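Local coordinates for DUF3248 domain-containing protein (Thermus thermophilus, PDB 2E6X) that is of unknown function but belongs to the DUF3248 family and forms a small alpha/beta fold that assembles with a second copy of itself, at residues V25-V30 against P43-L48. Sequence-based numbering, arbitrary orientation.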
ATOM      1  N   VAL A  25       9.302   3.989 -11.248  1.00 11.40           N
ATOM      2  CA  VAL A  25       9.044   3.766  -9.827  1.00  7.35           C
ATOM      3  C   VAL A  25       7.544   3.584  -9.531  1.00  9.24           C
ATOM      4  O   VAL A  25       6.710   4.358 -10.031  1.00  7.40           O
ATOM      5  CB  VAL A  25       9.566   4.959  -9.031  1.00 11.40           C
ATOM      6  CG1 VAL A  25       9.203   4.815  -7.569  1.00 10.78           C
ATOM      7  CG2 VAL A  25      11.120   5.059  -9.173  1.00  9.98           C
ATOM      8  N   LEU A  26       7.220   2.577  -8.716  1.00  9.66           N
ATOM      9  CA  LEU A  26       5.832   2.352  -8.319  1.00  9.04           C
ATOM     10  C   LEU A  26       5.556   3.294  -7.143  1.00  7.62           C
ATOM     11  O   LEU A  26       6.293   3.290  -6.160  1.00  8.31           O
ATOM     12  CB  LEU A  26       5.581   0.907  -7.857  1.00  7.74           C
ATOM     13  CG  LEU A  26       4.168   0.773  -7.232  1.00  9.65           C
ATOM     14  CD1 LEU A  26       3.111   0.783  -8.385  1.00 10.03           C
ATOM     15  CD2 LEU A  26       4.051  -0.517  -6.411  1.00 12.97           C
ATOM     16  N   VAL A  27       4.508   4.108  -7.257  1.00  8.29           N
ATOM     17  CA  VAL A  27       4.179   5.019  -6.170  1.00  8.95           C
ATOM     18  C   VAL A  27       2.914   4.542  -5.442  1.00  9.15           C
ATOM     19  O   VAL A  27       1.913   4.148  -6.061  1.00  9.07           O
ATOM     20  CB  VAL A  27       3.966   6.477  -6.699  1.00  8.17           C
ATOM     21  CG1 VAL A  27       3.501   7.396  -5.588  1.00  6.86           C
ATOM     22  CG2 VAL A  27       5.295   7.015  -7.343  1.00  8.36           C
ATOM     23  N   VAL A  28       2.995   4.476  -4.127  1.00  8.09           N
ATOM     24  CA  VAL A  28       1.818   4.140  -3.338  1.00  7.69           C
ATOM     25  C   VAL A  28       1.491   5.371  -2.515  1.00 10.48           C
ATOM     26  O   VAL A  28       2.370   5.933  -1.805  1.00  9.19           O
ATOM     27  CB  VAL A  28       2.084   2.941  -2.444  1.00 10.92           C
ATOM     28  CG1 VAL A  28       0.952   2.773  -1.411  1.00  8.85           C
ATOM     29  CG2 VAL A  28       2.192   1.698  -3.354  1.00 13.44           C
ATOM     30  N   ARG A  29       0.265   5.854  -2.653  1.00  8.28           N
ATOM     31  CA  ARG A  29      -0.117   7.014  -1.857  1.00 14.76           C
ATOM     32  C   ARG A  29      -1.134   6.558  -0.831  1.00 13.28           C
ATOM     33  O   ARG A  29      -2.056   5.801  -1.167  1.00 13.56           O
ATOM     34  CB  ARG A  29      -0.703   8.128  -2.737  1.00 13.96           C
ATOM     35  CG  ARG A  29       0.305   8.677  -3.680  1.00 16.23           C
ATOM     36  CD  ARG A  29      -0.323   9.645  -4.652  1.00 11.81           C
ATOM     37  NE  ARG A  29       0.729  10.294  -5.441  1.00 12.06           N
ATOM     38  CZ  ARG A  29       0.497  10.995  -6.534  1.00 10.09           C
ATOM     39  NH1 ARG A  29      -0.762  11.139  -6.965  1.00  8.01           N
ATOM     40  NH2 ARG A  29       1.522  11.518  -7.214  1.00 12.08           N
ATOM     41  N   VAL A  30      -0.958   7.009   0.408  1.00 14.38           N
ATOM     42  CA  VAL A  30      -1.869   6.642   1.492  1.00 14.88           C
ATOM     43  C   VAL A  30      -2.213   7.820   2.416  1.00 12.77           C
ATOM     44  O   VAL A  30      -1.370   8.679   2.705  1.00 11.07           O
ATOM     45  CB  VAL A  30      -1.279   5.492   2.339  1.00 12.15           C
ATOM     46  CG1 VAL A  30       0.001   5.958   3.070  1.00 12.54           C
ATOM     47  CG2 VAL A  30      -2.304   5.032   3.355  1.00 12.47           C
ATOM     48  N   PRO A  43       0.201  15.195  -8.621  1.00 14.50           N
ATOM     49  CA  PRO A  43       0.593  14.824  -9.984  1.00 15.11           C
ATOM     50  C   PRO A  43       0.050  13.439 -10.281  1.00 14.01           C
ATOM     51  O   PRO A  43       0.070  12.559  -9.417  1.00 18.76           O
ATOM     52  CB  PRO A  43       2.116  14.834  -9.943  1.00 15.01           C
ATOM     53  CG  PRO A  43       2.426  15.840  -8.907  1.00 15.40           C
ATOM     54  CD  PRO A  43       1.377  15.610  -7.827  1.00 13.68           C
ATOM     55  N   ARG A  44      -0.458  13.257 -11.488  1.00 14.94           N
ATOM     56  CA  ARG A  44      -1.018  11.985 -11.883  1.00 16.02           C
ATOM     57  C   ARG A  44      -0.048  10.827 -11.990  1.00 12.71           C
ATOM     58  O   ARG A  44       1.052  10.972 -12.486  1.00 14.86           O
ATOM     59  CB  ARG A  44      -1.730  12.111 -13.242  1.00 21.89           C
ATOM     60  CG  ARG A  44      -3.008  12.924 -13.218  1.00 34.38           C
ATOM     61  CD  ARG A  44      -3.955  12.462 -12.124  1.00 43.47           C
ATOM     62  NE  ARG A  44      -5.129  13.332 -12.026  1.00 53.08           N
ATOM     63  CZ  ARG A  44      -5.091  14.622 -11.688  1.00 56.33           C
ATOM     64  NH1 ARG A  44      -3.930  15.215 -11.401  1.00 56.92           N
ATOM     65  NH2 ARG A  44      -6.215  15.328 -11.655  1.00 57.35           N
ATOM     66  N   LEU A  45      -0.506   9.666 -11.564  1.00 12.04           N
ATOM     67  CA  LEU A  45       0.260   8.408 -11.675  1.00 12.94           C
ATOM     68  C   LEU A  45      -0.297   7.600 -12.840  1.00 14.54           C
ATOM     69  O   LEU A  45      -1.464   7.736 -13.169  1.00 16.02           O
ATOM     70  CB  LEU A  45       0.104   7.556 -10.437  1.00  6.70           C
ATOM     71  CG  LEU A  45       0.623   8.260  -9.186  1.00  8.99           C
ATOM     72  CD1 LEU A  45       0.302   7.425  -7.968  1.00 11.29           C
ATOM     73  CD2 LEU A  45       2.087   8.524  -9.316  1.00  6.70           C
ATOM     74  N   LEU A  46       0.519   6.719 -13.416  1.00 13.25           N
ATOM     75  CA  LEU A  46       0.082   5.900 -14.547  1.00 16.31           C
ATOM     76  C   LEU A  46      -0.320   4.470 -14.210  1.00 17.05           C
ATOM     77  O   LEU A  46       0.362   3.779 -13.402  1.00 15.80           O
ATOM     78  CB  LEU A  46       1.191   5.862 -15.605  1.00 19.61           C
ATOM     79  CG  LEU A  46       1.497   7.183 -16.333  1.00 24.45           C
ATOM     80  CD1 LEU A  46       2.725   7.017 -17.210  1.00 24.70           C
ATOM     81  CD2 LEU A  46       0.272   7.607 -17.178  1.00 24.61           C
ATOM     82  N   ASN A  47      -1.411   4.007 -14.842  1.00 14.76           N
ATOM     83  CA  ASN A  47      -1.841   2.618 -14.641  1.00 16.91           C
ATOM     84  C   ASN A  47      -0.720   1.734 -15.161  1.00 14.89           C
ATOM     85  O   ASN A  47       0.065   2.149 -16.024  1.00 13.55           O
ATOM     86  CB  ASN A  47      -3.092   2.269 -15.456  1.00 15.95           C
ATOM     87  CG  ASN A  47      -4.258   3.180 -15.143  1.00 21.68           C
ATOM     88  OD1 ASN A  47      -4.541   3.461 -13.977  1.00 20.63           O
ATOM     89  ND2 ASN A  47      -4.935   3.656 -16.193  1.00 21.64           N
ATOM     90  N   LEU A  48      -0.608   0.530 -14.625  1.00 13.71           N
ATOM     91  CA  LEU A  48       0.404  -0.366 -15.165  1.00 14.18           C
ATOM     92  C   LEU A  48      -0.052  -1.801 -14.903  1.00  9.71           C
ATOM     93  O   LEU A  48      -0.856  -2.051 -13.991  1.00 12.47           O
ATOM     94  CB  LEU A  48       1.799  -0.084 -14.552  1.00 13.32           C
ATOM     95  CG  LEU A  48       1.948  -0.552 -13.118  1.00 13.74           C
ATOM     96  CD1 LEU A  48       3.336  -0.181 -12.603  1.00 11.31           C
ATOM     97  CD2 LEU A  48       0.917   0.098 -12.272  1.00 17.16           C
TER
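R29 and L45 dominate the packing of strand 26-32 against the loop that joins helix 36-41 to helix 50-58. The arginine rises from the strand with CG anti to its carbonyl carbon (chi1 -65°) and an extended chain from there to NE, which carries the guanidinium out to the loop backbone. There it meets P43 end-on: NH2 donates to P43 O at 2.8 Å and NH1 to the same oxygen at 3.0 Å. Both bonds are bent, with angles at the hydrogens of 147° and 140°, as expected when two N-H groups share one acceptor. The oxygen lies almost in the guanidinium plane, and the NH2 bond uses one of its lone pairs. NE is taken by a salt bridge to E65 on strand 62-66, so partners on two sides fix the rotation of the group, and the carboxylate is likely to offset its charge.

L45 covers one face of this flat group. Its CG sits over the centre, 3.7 Å above the plane, while its methyls spread on toward the strand, CD2 lying 3.7 Å from R29 NH2. The same CD2 reaches V27 CB at 3.8 Å, the two side chains crossing at about a right angle. At the start of the strand, L26 CD1 meets L48 CD1 at 4.3 Å, and both leucines also pack on L56 of helix 50-58. The irregular loop thus passes from the sheet face carrying V27 and R29 round to the opposite one, where helix 50-58 packs, as part of the two-helix connection of a beta-alpha-beta crossover between the parallel neighbouring strands 26-32 and 62-66.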